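Local coordinates for protein 378aa long hypothetical citrate synthase (Sulfolobus tokodaii, PDB 1VGM) that belongs to the citrate synthase family, whose members have a mainly helical fold, and is found in an assembly of two chains, at residues I69-F74 and A154-A159; V122-K127 and G342-I347. One frame throughout, in Å; residues are numbered along the deposited sequence.

Contact 1: residues I69-F74 and A154-A159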
ATOM      1  N   ILE A  69      -6.865 -26.990   2.359  1.00  7.70           N
ATOM      2  CA  ILE A  69      -5.946 -25.962   1.899  1.00 10.06           C
ATOM      3  C   ILE A  69      -5.350 -25.206   3.084  1.00 10.84           C
ATOM      4  O   ILE A  69      -4.141 -24.997   3.156  1.00 12.80           O
ATOM      5  CB  ILE A  69      -6.653 -24.962   0.966  1.00  6.92           C
ATOM      6  CG1 ILE A  69      -7.083 -25.678  -0.322  1.00 10.40           C
ATOM      7  CG2 ILE A  69      -5.720 -23.793   0.651  1.00  7.71           C
ATOM      8  CD1 ILE A  69      -8.124 -24.910  -1.148  1.00 10.66           C
ATOM      9  N   ILE A  70      -6.207 -24.801   4.011  1.00  7.41           N
ATOM     10  CA  ILE A  70      -5.753 -24.102   5.202  1.00  8.49           C
ATOM     11  C   ILE A  70      -4.651 -24.892   5.880  1.00  8.66           C
ATOM     12  O   ILE A  70      -3.563 -24.368   6.136  1.00  5.18           O
ATOM     13  CB  ILE A  70      -6.916 -23.881   6.207  1.00  9.62           C
ATOM     14  CG1 ILE A  70      -7.867 -22.806   5.666  1.00  5.70           C
ATOM     15  CG2 ILE A  70      -6.370 -23.457   7.561  1.00  6.04           C
ATOM     16  CD1 ILE A  70      -9.203 -22.743   6.372  1.00  6.94           C
ATOM     17  N   ASN A  71      -4.939 -26.157   6.169  1.00  8.52           N
ATOM     18  CA  ASN A  71      -4.104 -26.943   7.072  1.00  9.48           C
ATOM     19  C   ASN A  71      -2.753 -27.276   6.450  1.00  9.95           C
ATOM     20  O   ASN A  71      -1.806 -27.614   7.160  1.00 10.96           O
ATOM     21  CB  ASN A  71      -4.820 -28.239   7.465  1.00  7.72           C
ATOM     22  CG  ASN A  71      -5.834 -28.027   8.568  1.00 10.71           C
ATOM     23  OD1 ASN A  71      -5.596 -27.256   9.503  1.00  6.30           O
ATOM     24  ND2 ASN A  71      -6.972 -28.710   8.469  1.00  7.11           N
ATOM     25  N   GLU A  72      -2.667 -27.179   5.126  1.00  8.35           N
ATOM     26  CA  GLU A  72      -1.406 -27.436   4.443  1.00 11.96           C
ATOM     27  C   GLU A  72      -0.645 -26.152   4.104  1.00 10.66           C
ATOM     28  O   GLU A  72       0.374 -26.204   3.423  1.00  8.51           O
ATOM     29  CB  GLU A  72      -1.646 -28.251   3.161  1.00 13.20           C
ATOM     30  CG  GLU A  72      -2.242 -27.457   2.007  1.00 12.57           C
ATOM     31  CD  GLU A  72      -2.687 -28.344   0.847  1.00 17.71           C
ATOM     32  OE1 GLU A  72      -3.321 -27.830  -0.098  1.00 17.63           O
ATOM     33  OE2 GLU A  72      -2.400 -29.557   0.878  1.00 18.37           O
ATOM     34  N   SER A  73      -1.129 -25.005   4.575  1.00  8.72           N
ATOM     35  CA  SER A  73      -0.595 -23.732   4.101  1.00  8.54           C
ATOM     36  C   SER A  73      -0.065 -22.783   5.183  1.00  8.25           C
ATOM     37  O   SER A  73       0.115 -21.593   4.919  1.00  7.86           O
ATOM     38  CB  SER A  73      -1.653 -23.004   3.275  1.00 10.83           C
ATOM     39  OG  SER A  73      -2.064 -23.782   2.169  1.00 10.66           O
ATOM     40  N   PHE A  74       0.194 -23.294   6.387  1.00  7.64           N
ATOM     41  CA  PHE A  74       0.605 -22.439   7.509  1.00  9.14           C
ATOM     42  C   PHE A  74       2.081 -22.037   7.458  1.00 10.39           C
ATOM     43  O   PHE A  74       2.479 -21.019   8.031  1.00  7.15           O
ATOM     44  CB  PHE A  74       0.319 -23.136   8.846  1.00  6.64           C
ATOM     45  CG  PHE A  74      -1.125 -23.077   9.264  1.00  9.06           C
ATOM     46  CD1 PHE A  74      -1.801 -24.241   9.623  1.00  5.80           C
ATOM     47  CD2 PHE A  74      -1.807 -21.859   9.317  1.00  7.01           C
ATOM     48  CE1 PHE A  74      -3.144 -24.203  10.018  1.00  6.20           C
ATOM     49  CE2 PHE A  74      -3.149 -21.806   9.708  1.00  9.67           C
ATOM     50  CZ  PHE A  74      -3.818 -22.979  10.067  1.00  7.01           C
ATOM     51  N   ALA A 154      -9.600 -21.187  13.872  1.00  8.10           N
ATOM     52  CA  ALA A 154      -9.521 -20.429  15.124  1.00  5.34           C
ATOM     53  C   ALA A 154      -8.701 -21.180  16.177  1.00  7.60           C
ATOM     54  O   ALA A 154      -7.941 -20.576  16.931  1.00  6.83           O
ATOM     55  CB  ALA A 154     -10.925 -20.145  15.659  1.00  8.22           C
ATOM     56  N   GLU A 155      -8.854 -22.498  16.236  1.00  6.89           N
ATOM     57  CA  GLU A 155      -8.107 -23.267  17.216  1.00  8.28           C
ATOM     58  C   GLU A 155      -6.632 -23.245  16.857  1.00  7.57           C
ATOM     59  O   GLU A 155      -5.785 -22.962  17.701  1.00  8.02           O
ATOM     60  CB  GLU A 155      -8.597 -24.717  17.286  1.00  6.69           C
ATOM     61  CG  GLU A 155      -7.789 -25.549  18.270  1.00  9.70           C
ATOM     62  CD  GLU A 155      -8.340 -26.944  18.475  1.00 13.18           C
ATOM     63  OE1 GLU A 155      -9.431 -27.243  17.952  1.00 13.97           O
ATOM     64  OE2 GLU A 155      -7.672 -27.740  19.165  1.00 12.77           O
ATOM     65  N   SER A 156      -6.327 -23.535  15.599  1.00  6.47           N
ATOM     66  CA  SER A 156      -4.941 -23.538  15.151  1.00  8.20           C
ATOM     67  C   SER A 156      -4.242 -22.208  15.416  1.00  6.39           C
ATOM     68  O   SER A 156      -3.073 -22.188  15.813  1.00  3.57           O
ATOM     69  CB  SER A 156      -4.866 -23.873  13.661  1.00  5.44           C
ATOM     70  OG  SER A 156      -5.197 -25.234  13.451  1.00  8.45           O
ATOM     71  N   PHE A 157      -4.949 -21.098  15.199  1.00  5.46           N
ATOM     72  CA  PHE A 157      -4.359 -19.788  15.446  1.00  5.81           C
ATOM     73  C   PHE A 157      -4.110 -19.614  16.947  1.00  7.06           C
ATOM     74  O   PHE A 157      -3.022 -19.213  17.361  1.00  8.53           O
ATOM     75  CB  PHE A 157      -5.275 -18.671  14.925  1.00  2.45           C
ATOM     76  CG  PHE A 157      -4.854 -17.294  15.346  1.00  4.92           C
ATOM     77  CD1 PHE A 157      -3.613 -16.783  14.963  1.00  2.25           C
ATOM     78  CD2 PHE A 157      -5.681 -16.520  16.155  1.00  3.43           C
ATOM     79  CE1 PHE A 157      -3.207 -15.510  15.370  1.00  5.36           C
ATOM     80  CE2 PHE A 157      -5.290 -15.240  16.571  1.00  7.21           C
ATOM     81  CZ  PHE A 157      -4.046 -14.736  16.186  1.00  1.60           C
ATOM     82  N   LEU A 158      -5.120 -19.930  17.757  1.00  6.33           N
ATOM     83  CA  LEU A 158      -5.031 -19.708  19.195  1.00  5.28           C
ATOM     84  C   LEU A 158      -3.937 -20.563  19.822  1.00  3.66           C
ATOM     85  O   LEU A 158      -3.239 -20.107  20.727  1.00  4.74           O
ATOM     86  CB  LEU A 158      -6.366 -20.018  19.877  1.00  4.01           C
ATOM     87  CG  LEU A 158      -7.495 -19.015  19.607  1.00  6.99           C
ATOM     88  CD1 LEU A 158      -8.753 -19.455  20.333  1.00  6.34           C
ATOM     89  CD2 LEU A 158      -7.081 -17.628  20.056  1.00  2.10           C
ATOM     90  N   ALA A 159      -3.797 -21.798  19.348  1.00  4.75           N
ATOM     91  CA  ALA A 159      -2.824 -22.731  19.905  1.00  5.90           C
ATOM     92  C   ALA A 159      -1.386 -22.301  19.605  1.00  6.51           C
ATOM     93  O   ALA A 159      -0.504 -22.402  20.457  1.00  9.89           O
ATOM     94  CB  ALA A 159      -3.084 -24.149  19.363  1.00  5.36           C
TER
HETATM   95  O   HOH W   1      -7.093 -25.110  10.841  1.00  5.77           O

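Contact 2: residues V122-K127 and G342-I347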
ATOM      1  N   VAL A 122      -7.126 -18.565   0.131  1.00  7.06           N
ATOM      2  CA  VAL A 122      -7.193 -19.402   1.323  1.00  7.50           C
ATOM      3  C   VAL A 122      -5.806 -19.604   1.925  1.00  6.27           C
ATOM      4  O   VAL A 122      -5.629 -19.494   3.138  1.00  8.41           O
ATOM      5  CB  VAL A 122      -7.815 -20.791   1.017  1.00  6.16           C
ATOM      6  CG1 VAL A 122      -7.986 -21.580   2.312  1.00  1.60           C
ATOM      7  CG2 VAL A 122      -9.167 -20.617   0.338  1.00  6.26           C
ATOM      8  N   GLN A 123      -4.824 -19.892   1.073  1.00  6.35           N
ATOM      9  CA  GLN A 123      -3.435 -20.014   1.519  1.00  4.98           C
ATOM     10  C   GLN A 123      -2.986 -18.754   2.240  1.00  6.10           C
ATOM     11  O   GLN A 123      -2.338 -18.827   3.287  1.00  6.15           O
ATOM     12  CB  GLN A 123      -2.504 -20.275   0.329  1.00  8.84           C
ATOM     13  CG  GLN A 123      -2.766 -21.593  -0.382  1.00  7.97           C
ATOM     14  CD  GLN A 123      -1.861 -21.804  -1.588  1.00 13.41           C
ATOM     15  OE1 GLN A 123      -1.293 -20.852  -2.137  1.00 14.17           O
ATOM     16  NE2 GLN A 123      -1.731 -23.056  -2.013  1.00  9.56           N
ATOM     17  N   ILE A 124      -3.331 -17.596   1.686  1.00  1.60           N
ATOM     18  CA  ILE A 124      -2.943 -16.329   2.306  1.00  6.52           C
ATOM     19  C   ILE A 124      -3.588 -16.170   3.686  1.00  4.01           C
ATOM     20  O   ILE A 124      -2.974 -15.666   4.622  1.00  2.93           O
ATOM     21  CB  ILE A 124      -3.356 -15.120   1.424  1.00  8.11           C
ATOM     22  CG1 ILE A 124      -2.618 -15.176   0.083  1.00 10.58           C
ATOM     23  CG2 ILE A 124      -3.057 -13.791   2.161  1.00 10.03           C
ATOM     24  CD1 ILE A 124      -2.978 -14.036  -0.852  1.00  7.65           C
ATOM     25  N   ILE A 125      -4.833 -16.610   3.802  1.00  4.75           N
ATOM     26  CA  ILE A 125      -5.532 -16.576   5.079  1.00  4.81           C
ATOM     27  C   ILE A 125      -4.837 -17.479   6.096  1.00  1.67           C
ATOM     28  O   ILE A 125      -4.685 -17.118   7.260  1.00  2.05           O
ATOM     29  CB  ILE A 125      -7.022 -16.975   4.888  1.00  2.32           C
ATOM     30  CG1 ILE A 125      -7.765 -15.803   4.236  1.00  6.83           C
ATOM     31  CG2 ILE A 125      -7.671 -17.324   6.224  1.00  6.32           C
ATOM     32  CD1 ILE A 125      -9.080 -16.176   3.587  1.00  8.87           C
ATOM     33  N   ALA A 126      -4.382 -18.639   5.648  1.00  4.41           N
ATOM     34  CA  ALA A 126      -3.566 -19.517   6.484  1.00  4.15           C
ATOM     35  C   ALA A 126      -2.342 -18.787   7.040  1.00  5.89           C
ATOM     36  O   ALA A 126      -2.070 -18.825   8.237  1.00  4.63           O
ATOM     37  CB  ALA A 126      -3.131 -20.735   5.673  1.00  6.04           C
ATOM     38  N   LYS A 127      -1.608 -18.114   6.165  1.00  6.91           N
ATOM     39  CA  LYS A 127      -0.327 -17.532   6.546  1.00  5.71           C
ATOM     40  C   LYS A 127      -0.490 -16.263   7.371  1.00  5.36           C
ATOM     41  O   LYS A 127       0.399 -15.901   8.134  1.00  5.15           O
ATOM     42  CB  LYS A 127       0.500 -17.241   5.291  1.00  8.91           C
ATOM     43  CG  LYS A 127       0.858 -18.509   4.514  1.00  8.29           C
ATOM     44  CD  LYS A 127       1.615 -18.211   3.228  1.00  9.25           C
ATOM     45  CE  LYS A 127       1.654 -19.439   2.320  1.00  6.36           C
ATOM     46  NZ  LYS A 127       2.256 -20.617   3.007  1.00  8.31           N
ATOM     47  N   GLY A 342     -12.139 -10.177   3.607  1.00  3.36           N
ATOM     48  CA  GLY A 342     -12.784  -9.131   2.837  1.00  2.66           C
ATOM     49  C   GLY A 342     -11.852  -8.448   1.850  1.00  3.27           C
ATOM     50  O   GLY A 342     -12.234  -8.238   0.697  1.00  4.40           O
ATOM     51  N   TRP A 343     -10.638  -8.096   2.270  1.00  3.64           N
ATOM     52  CA  TRP A 343      -9.679  -7.539   1.319  1.00  1.82           C
ATOM     53  C   TRP A 343      -9.498  -8.460   0.109  1.00  4.01           C
ATOM     54  O   TRP A 343      -9.558  -8.009  -1.038  1.00  3.25           O
ATOM     55  CB  TRP A 343      -8.316  -7.289   1.977  1.00  2.89           C
ATOM     56  CG  TRP A 343      -8.311  -6.179   3.008  1.00  3.01           C
ATOM     57  CD1 TRP A 343      -9.147  -5.089   3.060  1.00  1.60           C
ATOM     58  CD2 TRP A 343      -7.433  -6.063   4.139  1.00  2.69           C
ATOM     59  NE1 TRP A 343      -8.841  -4.308   4.153  1.00  1.60           N
ATOM     60  CE2 TRP A 343      -7.794  -4.882   4.833  1.00  2.56           C
ATOM     61  CE3 TRP A 343      -6.395  -6.854   4.645  1.00  3.94           C
ATOM     62  CZ2 TRP A 343      -7.148  -4.476   6.013  1.00  6.78           C
ATOM     63  CZ3 TRP A 343      -5.753  -6.452   5.817  1.00  4.05           C
ATOM     64  CH2 TRP A 343      -6.133  -5.273   6.488  1.00  1.81           C
ATOM     65  N   LEU A 344      -9.276  -9.746   0.362  1.00  5.01           N
ATOM     66  CA  LEU A 344      -9.024 -10.697  -0.716  1.00  6.19           C
ATOM     67  C   LEU A 344     -10.264 -10.864  -1.601  1.00  7.99           C
ATOM     68  O   LEU A 344     -10.164 -10.883  -2.826  1.00  6.48           O
ATOM     69  CB  LEU A 344      -8.616 -12.057  -0.143  1.00  3.92           C
ATOM     70  CG  LEU A 344      -7.247 -12.154   0.542  1.00  7.30           C
ATOM     71  CD1 LEU A 344      -7.159 -13.490   1.268  1.00  3.10           C
ATOM     72  CD2 LEU A 344      -6.114 -12.014  -0.482  1.00  7.88           C
ATOM     73  N   ALA A 345     -11.435 -10.980  -0.982  1.00  7.33           N
ATOM     74  CA  ALA A 345     -12.672 -11.122  -1.749  1.00  5.69           C
ATOM     75  C   ALA A 345     -12.878  -9.924  -2.676  1.00  2.43           C
ATOM     76  O   ALA A 345     -13.307 -10.076  -3.815  1.00  6.19           O
ATOM     77  CB  ALA A 345     -13.865 -11.276  -0.805  1.00  3.07           C
ATOM     78  N   HIS A 346     -12.560  -8.733  -2.186  1.00  4.37           N
ATOM     79  CA  HIS A 346     -12.775  -7.512  -2.957  1.00  6.15           C
ATOM     80  C   HIS A 346     -11.821  -7.357  -4.141  1.00  6.13           C
ATOM     81  O   HIS A 346     -12.232  -6.905  -5.209  1.00  6.29           O
ATOM     82  CB  HIS A 346     -12.652  -6.273  -2.058  1.00  5.06           C
ATOM     83  CG  HIS A 346     -13.917  -5.917  -1.342  1.00  3.67           C
ATOM     84  ND1 HIS A 346     -14.977  -5.291  -1.963  1.00  6.46           N
ATOM     85  CD2 HIS A 346     -14.303  -6.121  -0.060  1.00  1.60           C
ATOM     86  CE1 HIS A 346     -15.960  -5.130  -1.097  1.00  4.55           C
ATOM     87  NE2 HIS A 346     -15.576  -5.626   0.067  1.00  4.70           N
ATOM     88  N   ILE A 347     -10.550  -7.703  -3.961  1.00  4.99           N
ATOM     89  CA  ILE A 347      -9.602  -7.526  -5.054  1.00  6.02           C
ATOM     90  C   ILE A 347      -9.770  -8.607  -6.123  1.00  7.44           C
ATOM     91  O   ILE A 347      -9.476  -8.376  -7.297  1.00  8.73           O
ATOM     92  CB  ILE A 347      -8.117  -7.512  -4.559  1.00  3.87           C
ATOM     93  CG1 ILE A 347      -7.798  -8.778  -3.763  1.00  5.58           C
ATOM     94  CG2 ILE A 347      -7.866  -6.271  -3.708  1.00  4.00           C
ATOM     95  CD1 ILE A 347      -6.354  -8.854  -3.276  1.00  4.27           C
TER

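Contact 1: residues I69-F74 and A154-A159
Phe74 and Ser156 make the direct touch here, and the phenylalanine can be followed outward. Its CB points toward helix 153-162; with chi1 at -78°, CG stands anti to the carbonyl carbon, and the ring extends under the end of helix 60-71. There the Ile70 oxygen, already taken by the Ser73 N-H, packs 3.8 Å above the plane of the Phe74 ring, over its centre. CE1 of Phe74 lies 4.0 Å from CB of Ser156, and CZ of Phe74 is 3.8 Å from that same CB, which comes in obliquely to the ring. A water in the ring plane, at its edge, makes the polar link: it donates to Asn71 OD1 at 2.9 Å and to Ser156 OG at 3.2 Å, bridging two oxygens 4.5 Å apart. Ser156 OG is also hydrogen-bonded to Glu148 O and Ser150 OG. Within the turn that ends the helix, Ser73 OG donates to Ile69 O at 2.6 Å from the opposite face to Glu72 N, so two donors grip this carbonyl. With 77 Å² buried, this is a small, water-bridged junction between a helix terminus and a neighbouring helix, within the largely helical citrate synthase fold.

Contact 2: residues V122-K127 and G342-I347
No ring of either segment enters the contact of Ile124 and Ile125 with Leu344; the aromatic rings of 342-347 are turned elsewhere, and neither touches 122-127. The His346 ring has Gly342 C of its own helix in plane at its edge; its NE2 and ND1 are hydrogen-bonded to Asp183 OD2 and Lys15 NZ. Trp343 packs on Thr190 and Ala210. The contact therefore belongs to the two methyls of Leu344. CD2 of Leu344 meets CD1 of Ile124 at 3.7 Å. CD1 of Leu344 lies mainly against Ile125, 3.8 Å from its CG1 and 4.0 Å from its CD1 methyl, but is also 4.1 Å from CB of Ile124. Both isoleucines cross the leucine obliquely. Ile125 points its CB past the other helix, but with chi1 at -75° its CG1 branch stands anti to the carbonyl carbon and carries CD1 to the leucine. The backbones come closest at Ile124 and Leu344, whose CA atoms are 8.8 Å apart. Tyr45 and Ile49 of helix 45-54 also touch Ile125, while Met203 and Tyr204 touch Ile124. Across these segments, all three touching residues are buried and no hydrogen bond forms, so the 133 Å² interface is consistent with cohesion by dispersion and the exclusion of water.

From the N terminus, the end of helix 60-71 comes first, then 122-127 on helix 117-139, then 154-159 on helix 153-162. The third segment returns to the first, so contact 1 closes a loop of 79 intervening residues. Contact 2 spans 214 residues between its own segments, from 127 to 342, and closes when helix 331-353 reaches back to 122-127. The segments alternate, so the two loops cross rather than nest. The contacts lie about 14 Å apart, centre to centre, and are directly joined: Lys127 NZ lies 3.0 Å from Ser73 O, a probable hydrogen bond, and Phe74 CD2 packs 3.2 Å from Ala126 O. Helix 117-139 thus connects the early helices with the late helix 331-353.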